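Side-chain contacts in thermosome subunit (Methanococcoides burtonii, PDB 3AQ1), which probably binds and hydrolyses ATP to help unfolded proteins fold, as a group II chaperonin of the TCP-1 family: residues T72-S75 with E76-H80; E447-R450 with I451-A455; A458-E461 with A462-I466. One frame throughout, in Å; residues are numbered along the deposited sequence.

Contact 1: residues T72-S75 with E76-H80; sequences TIIS and EGYRH
Tyr78 lies alongside Ile74, one helical turn earlier in helix 71-92, both side chains pointing the same way. Its CB starts at the backbone, 3.5 Å from Ile74 O, and the ring root CG passes the same carbonyl oxygen. With CG beside the backbone N and anti to the carbonyl carbon (chi1 -81°), the ring swings back over Ile74, whose CG2 methyl sits over the ring centre, 3.8 Å from the centroid and 12° off the normal: a CH-pi contact through one face. Farther out, CE2 and CZ stay close to that methyl, Tyr78 CZ to Ile74 CG2 measuring 3.8 Å, and the tip OH leaves the pair to hydrogen-bond Leu57 O on helix 45-65. Tyr78 N also bonds Ile74 O, 2.8 Å at 168°. On another flank the Glu76 chain runs alongside Thr72, and Glu76 N reaches Thr72 O only weakly. Ile74 and Tyr78 both also touch Ala61 of helix 45-65, while Ser75 and Arg79 face helix 449-467. This is an i to i+4 CH-pi pair on the face of helix 71-92 that packs on helix 45-65, in what is, from the family, the helical equatorial domain.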
loop_
_atom_site.group_PDB
_atom_site.type_symbol
_atom_site.label_atom_id
_atom_site.label_comp_id
_atom_site.label_asym_id
_atom_site.label_seq_id
_atom_site.Cartn_x
_atom_site.Cartn_y
_atom_site.Cartn_z
ATOM N N THR A 72 -14.744 -29.838 -19.946
ATOM C CA THR A 72 -13.349 -29.451 -20.077
ATOM C C THR A 72 -13.140 -28.339 -21.105
ATOM O O THR A 72 -12.215 -27.536 -20.985
ATOM C CB THR A 72 -12.495 -30.678 -20.383
ATOM O OG1 THR A 72 -12.289 -31.394 -19.159
ATOM C CG2 THR A 72 -11.159 -30.283 -20.974
ATOM N N ILE A 73 -14.022 -28.293 -22.097
ATOM C CA ILE A 73 -14.035 -27.237 -23.108
ATOM C C ILE A 73 -14.411 -25.897 -22.486
ATOM O O ILE A 73 -13.811 -24.867 -22.798
ATOM C CB ILE A 73 -15.039 -27.559 -24.248
ATOM C CG1 ILE A 73 -14.492 -28.662 -25.159
ATOM C CG2 ILE A 73 -15.355 -26.320 -25.064
ATOM C CD1 ILE A 73 -15.489 -29.162 -26.209
ATOM N N ILE A 74 -15.410 -25.922 -21.606
ATOM C CA ILE A 74 -15.836 -24.732 -20.871
ATOM C C ILE A 74 -14.676 -24.120 -20.102
ATOM O O ILE A 74 -14.480 -22.911 -20.141
ATOM C CB ILE A 74 -16.979 -25.045 -19.882
ATOM C CG1 ILE A 74 -18.229 -25.493 -20.641
ATOM C CG2 ILE A 74 -17.303 -23.828 -19.026
ATOM C CD1 ILE A 74 -19.294 -26.092 -19.763
ATOM N N SER A 75 -13.909 -24.961 -19.412
ATOM C CA SER A 75 -12.747 -24.512 -18.649
ATOM C C SER A 75 -11.734 -23.754 -19.499
ATOM O O SER A 75 -11.273 -22.681 -19.103
ATOM C CB SER A 75 -12.051 -25.691 -17.984
ATOM O OG SER A 75 -12.938 -26.370 -17.127
ATOM N N GLU A 76 -11.374 -24.310 -20.655
ATOM C CA GLU A 76 -10.419 -23.632 -21.527
ATOM C C GLU A 76 -11.004 -22.353 -22.104
ATOM O O GLU A 76 -10.317 -21.336 -22.186
ATOM C CB GLU A 76 -9.917 -24.557 -22.630
ATOM C CG GLU A 76 -8.785 -25.454 -22.168
ATOM C CD GLU A 76 -9.002 -26.907 -22.546
ATOM O OE1 GLU A 76 -9.100 -27.206 -23.757
ATOM O OE2 GLU A 76 -9.076 -27.751 -21.627
ATOM N N GLY A 77 -12.278 -22.402 -22.486
ATOM C CA GLY A 77 -12.989 -21.215 -22.927
ATOM C C GLY A 77 -12.936 -20.096 -21.896
ATOM O O GLY A 77 -12.597 -18.958 -22.215
ATOM N N TYR A 78 -13.275 -20.424 -20.653
ATOM C CA TYR A 78 -13.214 -19.465 -19.560
ATOM C C TYR A 78 -11.798 -18.925 -19.372
ATOM O O TYR A 78 -11.602 -17.714 -19.266
ATOM C CB TYR A 78 -13.688 -20.100 -18.250
ATOM C CG TYR A 78 -15.183 -20.172 -18.055
ATOM C CD1 TYR A 78 -16.064 -19.779 -19.047
ATOM C CD2 TYR A 78 -15.708 -20.660 -16.874
ATOM C CE1 TYR A 78 -17.431 -19.864 -18.853
ATOM C CE2 TYR A 78 -17.066 -20.745 -16.668
ATOM C CZ TYR A 78 -17.922 -20.346 -17.653
ATOM O OH TYR A 78 -19.275 -20.439 -17.423
ATOM N N ARG A 79 -10.819 -19.823 -19.316
ATOM C CA ARG A 79 -9.438 -19.413 -19.084
ATOM C C ARG A 79 -8.935 -18.518 -20.216
ATOM O O ARG A 79 -8.140 -17.602 -19.997
ATOM C CB ARG A 79 -8.524 -20.624 -18.916
ATOM C CG ARG A 79 -7.069 -20.245 -18.684
ATOM C CD ARG A 79 -6.187 -21.469 -18.612
ATOM N NE ARG A 79 -6.645 -22.401 -17.591
ATOM C CZ ARG A 79 -6.396 -22.254 -16.293
ATOM N NH1 ARG A 79 -5.699 -21.202 -15.862
ATOM N NH2 ARG A 79 -6.846 -23.155 -15.425
ATOM N N HIS A 80 -9.410 -18.786 -21.424
ATOM C CA HIS A 80 -9.097 -17.945 -22.563
ATOM C C HIS A 80 -9.831 -16.611 -22.395
ATOM O O HIS A 80 -9.300 -15.538 -22.703
ATOM C CB HIS A 80 -9.488 -18.668 -23.859
ATOM C CG HIS A 80 -9.031 -17.983 -25.107
ATOM N ND1 HIS A 80 -9.634 -18.187 -26.331
ATOM C CD2 HIS A 80 -8.036 -17.088 -25.323
ATOM C CE1 HIS A 80 -9.030 -17.451 -27.246
ATOM N NE2 HIS A 80 -8.058 -16.774 -26.662
#

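Contact 2: residues E447-R450 with I451-A455; sequences EPLR and IKTQA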
loop_
_atom_site.group_PDB
_atom_site.type_symbol
_atom_site.label_atom_id
_atom_site.label_comp_id
_atom_site.label_asym_id
_atom_site.label_seq_id
_atom_site.Cartn_x
_atom_site.Cartn_y
_atom_site.Cartn_z
ATOM N N GLU A 447 -10.596 2.337 -9.106
ATOM C CA GLU A 447 -10.174 1.017 -8.641
ATOM C C GLU A 447 -8.826 0.663 -9.282
ATOM O O GLU A 447 -8.591 0.951 -10.456
ATOM C CB GLU A 447 -11.229 -0.056 -8.964
ATOM C CG GLU A 447 -12.542 0.053 -8.181
ATOM C CD GLU A 447 -13.642 -0.857 -8.738
ATOM O OE1 GLU A 447 -13.472 -1.418 -9.842
ATOM O OE2 GLU A 447 -14.686 -1.013 -8.074
ATOM N N PRO A 448 -7.931 0.040 -8.512
ATOM C CA PRO A 448 -6.604 -0.265 -9.047
ATOM C C PRO A 448 -6.702 -1.396 -10.056
ATOM O O PRO A 448 -7.454 -2.340 -9.818
ATOM C CB PRO A 448 -5.834 -0.750 -7.817
ATOM C CG PRO A 448 -6.729 -0.493 -6.637
ATOM C CD PRO A 448 -8.115 -0.502 -7.161
ATOM N N LEU A 449 -5.961 -1.306 -11.159
ATOM C CA LEU A 449 -5.945 -2.387 -12.138
ATOM C C LEU A 449 -5.680 -3.762 -11.509
ATOM O O LEU A 449 -6.368 -4.731 -11.818
ATOM C CB LEU A 449 -4.917 -2.123 -13.239
ATOM C CG LEU A 449 -4.919 -3.189 -14.343
ATOM C CD1 LEU A 449 -6.254 -3.209 -15.044
ATOM C CD2 LEU A 449 -3.819 -2.955 -15.341
ATOM N N ARG A 450 -4.685 -3.857 -10.630
ATOM C CA ARG A 450 -4.304 -5.166 -10.093
ATOM C C ARG A 450 -5.453 -5.873 -9.362
ATOM O O ARG A 450 -5.593 -7.091 -9.441
ATOM C CB ARG A 450 -3.037 -5.091 -9.225
ATOM C CG ARG A 450 -3.269 -4.732 -7.765
ATOM C CD ARG A 450 -1.971 -4.788 -6.963
ATOM N NE ARG A 450 -0.849 -4.244 -7.718
ATOM C CZ ARG A 450 0.227 -3.703 -7.164
ATOM N NH1 ARG A 450 0.330 -3.631 -5.850
ATOM N NH2 ARG A 450 1.197 -3.222 -7.924
ATOM N N ILE A 451 -6.288 -5.118 -8.667
ATOM C CA ILE A 451 -7.440 -5.719 -8.011
ATOM C C ILE A 451 -8.422 -6.233 -9.058
ATOM O O ILE A 451 -8.887 -7.367 -8.989
ATOM C CB ILE A 451 -8.144 -4.732 -7.056
ATOM C CG1 ILE A 451 -7.288 -4.511 -5.805
ATOM C CG2 ILE A 451 -9.525 -5.240 -6.678
ATOM C CD1 ILE A 451 -6.839 -5.799 -5.126
ATOM N N LYS A 452 -8.729 -5.401 -10.043
ATOM C CA LYS A 452 -9.668 -5.817 -11.060
ATOM C C LYS A 452 -9.222 -7.122 -11.763
ATOM O O LYS A 452 -10.051 -8.006 -11.995
ATOM C CB LYS A 452 -9.924 -4.686 -12.058
ATOM C CG LYS A 452 -11.162 -4.898 -12.888
ATOM C CD LYS A 452 -12.409 -5.055 -11.999
ATOM C CE LYS A 452 -12.828 -3.731 -11.368
ATOM N NZ LYS A 452 -14.054 -3.879 -10.540
ATOM N N THR A 453 -7.929 -7.255 -12.086
ATOM C CA THR A 453 -7.458 -8.457 -12.777
ATOM C C THR A 453 -7.289 -9.625 -11.826
ATOM O O THR A 453 -7.446 -10.770 -12.223
ATOM C CB THR A 453 -6.128 -8.269 -13.548
ATOM O OG1 THR A 453 -5.062 -7.961 -12.638
ATOM C CG2 THR A 453 -6.252 -7.180 -14.595
ATOM N N GLN A 454 -6.960 -9.348 -10.572
ATOM C CA GLN A 454 -6.851 -10.433 -9.616
ATOM C C GLN A 454 -8.225 -11.060 -9.388
ATOM O O GLN A 454 -8.357 -12.285 -9.347
ATOM C CB GLN A 454 -6.232 -9.958 -8.307
ATOM C CG GLN A 454 -4.852 -10.541 -8.030
ATOM C CD GLN A 454 -3.998 -9.644 -7.130
ATOM O OE1 GLN A 454 -2.937 -9.162 -7.543
ATOM N NE2 GLN A 454 -4.464 -9.411 -5.898
ATOM N N ALA A 455 -9.252 -10.222 -9.262
ATOM C CA ALA A 455 -10.591 -10.731 -9.025
ATOM C C ALA A 455 -11.090 -11.562 -10.216
ATOM O O ALA A 455 -11.617 -12.648 -10.027
ATOM C CB ALA A 455 -11.549 -9.607 -8.703
#
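The start of helix 449-467, where strand 446-448 turns into it with Pro448 at the N-cap position, brings Glu447 against Lys452 and Pro448 against Ile451. The carboxylate of Glu447 and the ammonium of Lys452 meet in a salt bridge across the strand-helix junction; the modelled Glu447 OE1 to Lys452 NZ distance is 2.6 Å, but OE1 sits too close to its neighbour for its place to be sure. The lysine chain leaves with CG anti to the backbone N (chi1 -163°), then bends at chi2 and chi3, which carries NZ back past the first turn to the glutamate. A second carboxylate, that of Glu366, also pairs with NZ. Pro448 lies beside Ile451, its ring CG 4.1 Å from Ile451 CG1, and its carbonyl oxygen receives two weak bonds, from Ile451 N and Lys452 N, the latter at 3.3 Å. The first full-strength bond is Thr453 N to Leu449 O, 3.0 Å. The Leu449 side chain runs at a slant to that of Thr453, CD1 4.0 Å from Thr453 CG2, and both residues touch Leu89 of helix 71-92. Arg450 O takes Gln454 N at 2.9 Å, plus a weak bond from Thr453 OG1, while the Arg450 guanidinium reaches helix 332-355, NE pairing with Asp355 and NH2 with Glu354. Glu366, with Glu447 as a less certain second partner, would probably stabilise the Lys452 ammonium, and Asp355 and Glu354 offset the charge of Arg450; these pairings tie the helix start to helices 364-378 and 332-355.

Contact 3: residues A458-E461 with A462-I466; sequences AAME and ATVMI
Thr463 grips Ala459 O twice, through its backbone N at 3.0 Å and through OG1 at 2.9 Å, the two donors arriving from opposite faces of the carbonyl plane. OG1 can do so because it lies beside its own backbone N, anti to the carbonyl carbon (chi1 -69°). This is the tightly packed flank: Ala459 and Thr463 press on helix 45-65, and Val464, whose CG2 comes 4.2 Å from Met460 SD, packs against Ser75 and Arg79 of helix 71-92. Val464 N closes a bond of 2.9 Å to Met460 O. With an alanine at Thr463, Ala459 O would probably lose its second donor and the packing against Leu57 and Tyr78 would be left with a gap. The other flank is looser and more open to solvent. There Ala462 N bonds Ala458 O at 2.9 Å and Met465 N bonds Glu461 O at 3.0 Å, while the exposed Met465 chain bends at chi2 and chi3, leaving CE 3.9 Å from Glu461 O. Glu461 OE2 forms a salt bridge with Arg79 of helix 71-92. The buried hydroxyl is thus satisfied chiefly within its own helix, with a weak further bond to Ser54 OG of helix 45-65, whereas the carboxylate is committed to a neighbouring one.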
loop_
_atom_site.group_PDB
_atom_site.type_symbol
_atom_site.label_atom_id
_atom_site.label_comp_id
_atom_site.label_asym_id
_atom_site.label_seq_id
_atom_site.Cartn_x
_atom_site.Cartn_y
_atom_site.Cartn_z
ATOM N N ALA A 458 -9.181 -14.853 -10.327
ATOM C CA ALA A 458 -9.527 -15.736 -9.225
ATOM C C ALA A 458 -10.901 -16.377 -9.449
ATOM O O ALA A 458 -11.087 -17.563 -9.209
ATOM C CB ALA A 458 -9.466 -14.988 -7.878
ATOM N N ALA A 459 -11.861 -15.594 -9.920
ATOM C CA ALA A 459 -13.172 -16.141 -10.206
ATOM C C ALA A 459 -13.030 -17.256 -11.228
ATOM O O ALA A 459 -13.581 -18.337 -11.065
ATOM C CB ALA A 459 -14.097 -15.066 -10.716
ATOM N N MET A 460 -12.279 -16.987 -12.283
ATOM C CA MET A 460 -12.027 -17.985 -13.308
ATOM C C MET A 460 -11.315 -19.244 -12.760
ATOM O O MET A 460 -11.765 -20.359 -12.997
ATOM C CB MET A 460 -11.255 -17.352 -14.472
ATOM C CG MET A 460 -10.926 -18.307 -15.600
ATOM S SD MET A 460 -9.452 -19.260 -15.208
ATOM C CE MET A 460 -8.183 -18.086 -15.676
ATOM N N GLU A 461 -10.220 -19.063 -12.025
ATOM C CA GLU A 461 -9.468 -20.186 -11.453
ATOM C C GLU A 461 -10.273 -21.023 -10.469
ATOM O O GLU A 461 -10.083 -22.232 -10.374
ATOM C CB GLU A 461 -8.193 -19.704 -10.755
ATOM C CG GLU A 461 -7.122 -19.145 -11.680
ATOM C CD GLU A 461 -6.553 -20.173 -12.623
ATOM O OE1 GLU A 461 -6.897 -21.365 -12.483
ATOM O OE2 GLU A 461 -5.761 -19.787 -13.504
ATOM N N ALA A 462 -11.161 -20.373 -9.729
ATOM C CA ALA A 462 -11.996 -21.056 -8.755
ATOM C C ALA A 462 -13.074 -21.867 -9.452
ATOM O O ALA A 462 -13.414 -22.973 -9.021
ATOM C CB ALA A 462 -12.637 -20.050 -7.821
ATOM N N THR A 463 -13.625 -21.292 -10.516
ATOM C CA THR A 463 -14.697 -21.922 -11.272
ATOM C C THR A 463 -14.137 -23.122 -12.009
ATOM O O THR A 463 -14.709 -24.210 -11.982
ATOM C CB THR A 463 -15.296 -20.943 -12.278
ATOM O OG1 THR A 463 -15.991 -19.921 -11.566
ATOM C CG2 THR A 463 -16.263 -21.633 -13.210
ATOM N N VAL A 464 -13.004 -22.912 -12.659
ATOM C CA VAL A 464 -12.357 -23.963 -13.419
ATOM C C VAL A 464 -11.872 -25.088 -12.513
ATOM O O VAL A 464 -11.959 -26.257 -12.858
ATOM C CB VAL A 464 -11.204 -23.397 -14.237
ATOM C CG1 VAL A 464 -10.159 -24.457 -14.494
ATOM C CG2 VAL A 464 -11.747 -22.810 -15.537
ATOM N N MET A 465 -11.381 -24.737 -11.339
ATOM C CA MET A 465 -10.907 -25.749 -10.416
ATOM C C MET A 465 -12.065 -26.656 -9.996
ATOM O O MET A 465 -11.905 -27.863 -9.829
ATOM C CB MET A 465 -10.259 -25.082 -9.206
ATOM C CG MET A 465 -9.971 -26.021 -8.074
ATOM S SD MET A 465 -8.459 -25.567 -7.242
ATOM C CE MET A 465 -8.693 -23.799 -7.132
ATOM N N ILE A 466 -13.238 -26.065 -9.840
ATOM C CA ILE A 466 -14.433 -26.796 -9.459
ATOM C C ILE A 466 -15.003 -27.651 -10.606
ATOM O O ILE A 466 -15.576 -28.711 -10.369
ATOM C CB ILE A 466 -15.499 -25.810 -8.982
ATOM C CG1 ILE A 466 -15.040 -25.161 -7.675
ATOM C CG2 ILE A 466 -16.870 -26.487 -8.866
ATOM C CD1 ILE A 466 -16.098 -24.335 -6.993
#

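Overall arrangement
From the N terminus, contact 1 comes first, on helix 71-92. Much later contact 2 spans the junction of strand 446-448 with helix 449-467, and contact 3 lies near that helix's far end. The three run in series, none nested or crossed, and each spans a single turn or so without closing a long loop. Contacts 1 and 3 touch, their centres 10 Å apart, through a salt bridge and side-chain packing that tie helix 71-92 to helix 449-467, with helix 45-65 lying against both. Contact 2 stays apart from contact 1, nearest atoms about 10 Å away, and joins the helix start to the sheet through strand 446-448.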